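Signal recognition particle 54 kDa protein (Aeropyrum pernix, PDB 7EPK) is an SRP54-type protein of the signal recognition particle, combining a helical bundle, a P-loop GTPase-family domain and a signal peptide binding domain. Local coordinates at residues A[10-15]-A[65-70]. Numbering follows the deposited sequence.
Sequences AKFLRG and TRRDWM
In the N-terminal helical bundle of this SRP54 protein, the C-terminal end of helix 4-13 meets the first turn of helix 66-81 through Phe-12 and Arg-67. Arg-67 CB points toward the neighbouring helix, and the chain then runs extended from CG to NE, bringing the guanidinium to the backbone carbonyl of Phe-12. There Arg-67 NH1 donates to Phe-12 O at 2.4 Å, an N-H...O angle of 145°, with the oxygen near the guanidinium plane; the modelled separation is too short to be taken literally, so the strength of this bond is doubtful. Arg-67 CG lies over one face of the Phe-12 ring, 4.1 Å from its centroid and offset toward the rim, a CH-pi contact: one arginine uses its aliphatic chain against a ring and its guanidinium for a carbonyl at a helix end. Phe-12 CZ also lies 3.8 Å from Met-70 CB. Helix 19-36 of the bundle adds Val-23 and Phe-26 to the surroundings of this ring. Leu-13 CD1 lies 3.4 Å from Asp-68 OD1, and both side chains touch Leu-299 of helix 293-320, where Arg-302 forms a salt bridge with Asp-68 OD2. Thr-65 N-caps helix 66-81, its OG1 accepting from Asp-68 N at 3.2 Å.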
loop_
_atom_site.group_PDB
_atom_site.type_symbol
_atom_site.label_atom_id
_atom_site.label_comp_id
_atom_site.label_asym_id
_atom_site.label_seq_id
_atom_site.Cartn_x
_atom_site.Cartn_y
_atom_site.Cartn_z
ATOM N N ALA A 10 17.834 -10.021 -7.957
ATOM C CA ALA A 10 17.948 -11.224 -8.809
ATOM C C ALA A 10 19.251 -11.974 -8.483
ATOM O O ALA A 10 19.207 -13.210 -8.374
ATOM C CB ALA A 10 17.859 -10.829 -10.270
ATOM N N LYS A 11 20.380 -11.268 -8.360
ATOM C CA LYS A 11 21.663 -11.888 -7.931
ATOM C C LYS A 11 21.421 -12.522 -6.561
ATOM O O LYS A 11 21.580 -13.757 -6.463
ATOM C CB LYS A 11 22.815 -10.882 -7.904
ATOM C CG LYS A 11 24.198 -11.488 -7.700
ATOM C CD LYS A 11 25.338 -10.472 -7.721
ATOM C CE LYS A 11 25.177 -9.355 -6.707
ATOM N NZ LYS A 11 26.255 -8.344 -6.811
ATOM N N PHE A 12 20.974 -11.731 -5.575
ATOM C CA PHE A 12 20.728 -12.200 -4.188
ATOM C C PHE A 12 19.825 -13.439 -4.203
ATOM O O PHE A 12 20.160 -14.447 -3.543
ATOM C CB PHE A 12 20.081 -11.136 -3.309
ATOM C CG PHE A 12 19.838 -11.588 -1.887
ATOM C CD1 PHE A 12 20.891 -11.888 -1.044
ATOM C CD2 PHE A 12 18.552 -11.687 -1.374
ATOM C CE1 PHE A 12 20.668 -12.267 0.270
ATOM C CE2 PHE A 12 18.331 -12.066 -0.057
ATOM C CZ PHE A 12 19.392 -12.355 0.765
ATOM N N LEU A 13 18.720 -13.383 -4.943
ATOM C CA LEU A 13 17.656 -14.419 -4.854
ATOM C C LEU A 13 18.153 -15.732 -5.487
ATOM O O LEU A 13 17.769 -16.813 -4.974
ATOM C CB LEU A 13 16.383 -13.870 -5.511
ATOM C CG LEU A 13 15.049 -14.312 -4.907
ATOM C CD1 LEU A 13 15.028 -14.196 -3.392
ATOM C CD2 LEU A 13 13.916 -13.485 -5.501
ATOM N N ARG A 14 19.011 -15.646 -6.513
ATOM C CA ARG A 14 19.506 -16.805 -7.300
ATOM C C ARG A 14 21.019 -16.922 -7.088
ATOM O O ARG A 14 21.411 -17.583 -6.100
ATOM C CB ARG A 14 19.100 -16.667 -8.771
ATOM C CG ARG A 14 17.639 -16.999 -9.070
ATOM C CD ARG A 14 16.682 -15.821 -8.907
ATOM N NE ARG A 14 15.408 -15.944 -9.626
ATOM C CZ ARG A 14 14.474 -14.991 -9.726
ATOM N NH1 ARG A 14 13.366 -15.229 -10.404
ATOM N NH2 ARG A 14 14.639 -13.806 -9.161
ATOM N N GLY A 15 21.823 -16.271 -7.936
ATOM C CA GLY A 15 23.303 -16.340 -7.950
ATOM C C GLY A 15 23.909 -16.626 -6.579
ATOM O O GLY A 15 24.343 -15.654 -5.912
ATOM N N THR A 65 12.840 -20.156 3.026
ATOM C CA THR A 65 14.292 -19.959 2.780
ATOM C C THR A 65 14.750 -18.639 3.425
ATOM O O THR A 65 13.971 -17.670 3.432
ATOM C CB THR A 65 14.673 -20.007 1.287
ATOM O OG1 THR A 65 14.244 -18.863 0.536
ATOM C CG2 THR A 65 14.190 -21.254 0.579
ATOM N N ARG A 66 15.956 -18.650 3.997
ATOM C CA ARG A 66 16.756 -17.478 4.462
ATOM C C ARG A 66 16.638 -16.268 3.514
ATOM O O ARG A 66 16.404 -15.154 4.018
ATOM C CB ARG A 66 18.229 -17.881 4.635
ATOM C CG ARG A 66 18.846 -18.742 3.527
ATOM C CD ARG A 66 18.034 -19.159 2.286
ATOM N NE ARG A 66 18.820 -19.452 1.087
ATOM C CZ ARG A 66 18.348 -19.565 -0.162
ATOM N NH1 ARG A 66 17.069 -19.366 -0.443
ATOM N NH2 ARG A 66 19.179 -19.856 -1.151
ATOM N N ARG A 67 16.806 -16.457 2.206
ATOM C CA ARG A 67 16.838 -15.349 1.220
ATOM C C ARG A 67 15.427 -14.784 1.082
ATOM O O ARG A 67 15.276 -13.553 1.211
ATOM C CB ARG A 67 17.373 -15.809 -0.136
ATOM C CG ARG A 67 18.883 -15.986 -0.153
ATOM C CD ARG A 67 19.349 -16.795 -1.351
ATOM N NE ARG A 67 20.645 -17.369 -1.066
ATOM C CZ ARG A 67 21.762 -16.980 -1.632
ATOM N NH1 ARG A 67 21.723 -16.045 -2.563
ATOM N NH2 ARG A 67 22.914 -17.527 -1.269
ATOM N N ASP A 68 14.433 -15.647 0.852
ATOM C CA ASP A 68 13.020 -15.210 0.678
ATOM C C ASP A 68 12.655 -14.334 1.888
ATOM O O ASP A 68 12.034 -13.279 1.686
ATOM C CB ASP A 68 12.073 -16.390 0.400
ATOM C CG ASP A 68 12.265 -17.049 -0.968
ATOM O OD1 ASP A 68 12.890 -16.409 -1.840
ATOM O OD2 ASP A 68 11.803 -18.213 -1.154
ATOM N N TRP A 69 13.103 -14.693 3.087
ATOM C CA TRP A 69 12.719 -13.980 4.330
ATOM C C TRP A 69 13.410 -12.624 4.383
ATOM O O TRP A 69 12.936 -11.735 5.095
ATOM C CB TRP A 69 13.098 -14.798 5.564
ATOM C CG TRP A 69 12.619 -14.222 6.856
ATOM C CD1 TRP A 69 13.383 -13.891 7.937
ATOM C CD2 TRP A 69 11.250 -13.936 7.216
ATOM N NE1 TRP A 69 12.585 -13.428 8.955
ATOM C CE2 TRP A 69 11.272 -13.434 8.539
ATOM C CE3 TRP A 69 10.014 -14.042 6.554
ATOM C CZ2 TRP A 69 10.104 -13.051 9.207
ATOM C CZ3 TRP A 69 8.866 -13.664 7.214
ATOM C CH2 TRP A 69 8.912 -13.176 8.524
ATOM N N MET A 70 14.566 -12.516 3.750
ATOM C CA MET A 70 15.400 -11.301 3.880
ATOM C C MET A 70 14.826 -10.259 2.923
ATOM O O MET A 70 14.749 -9.102 3.333
ATOM C CB MET A 70 16.879 -11.560 3.561
ATOM C CG MET A 70 17.752 -10.348 3.799
ATOM S SD MET A 70 17.700 -9.786 5.507
ATOM C CE MET A 70 19.020 -8.577 5.430
#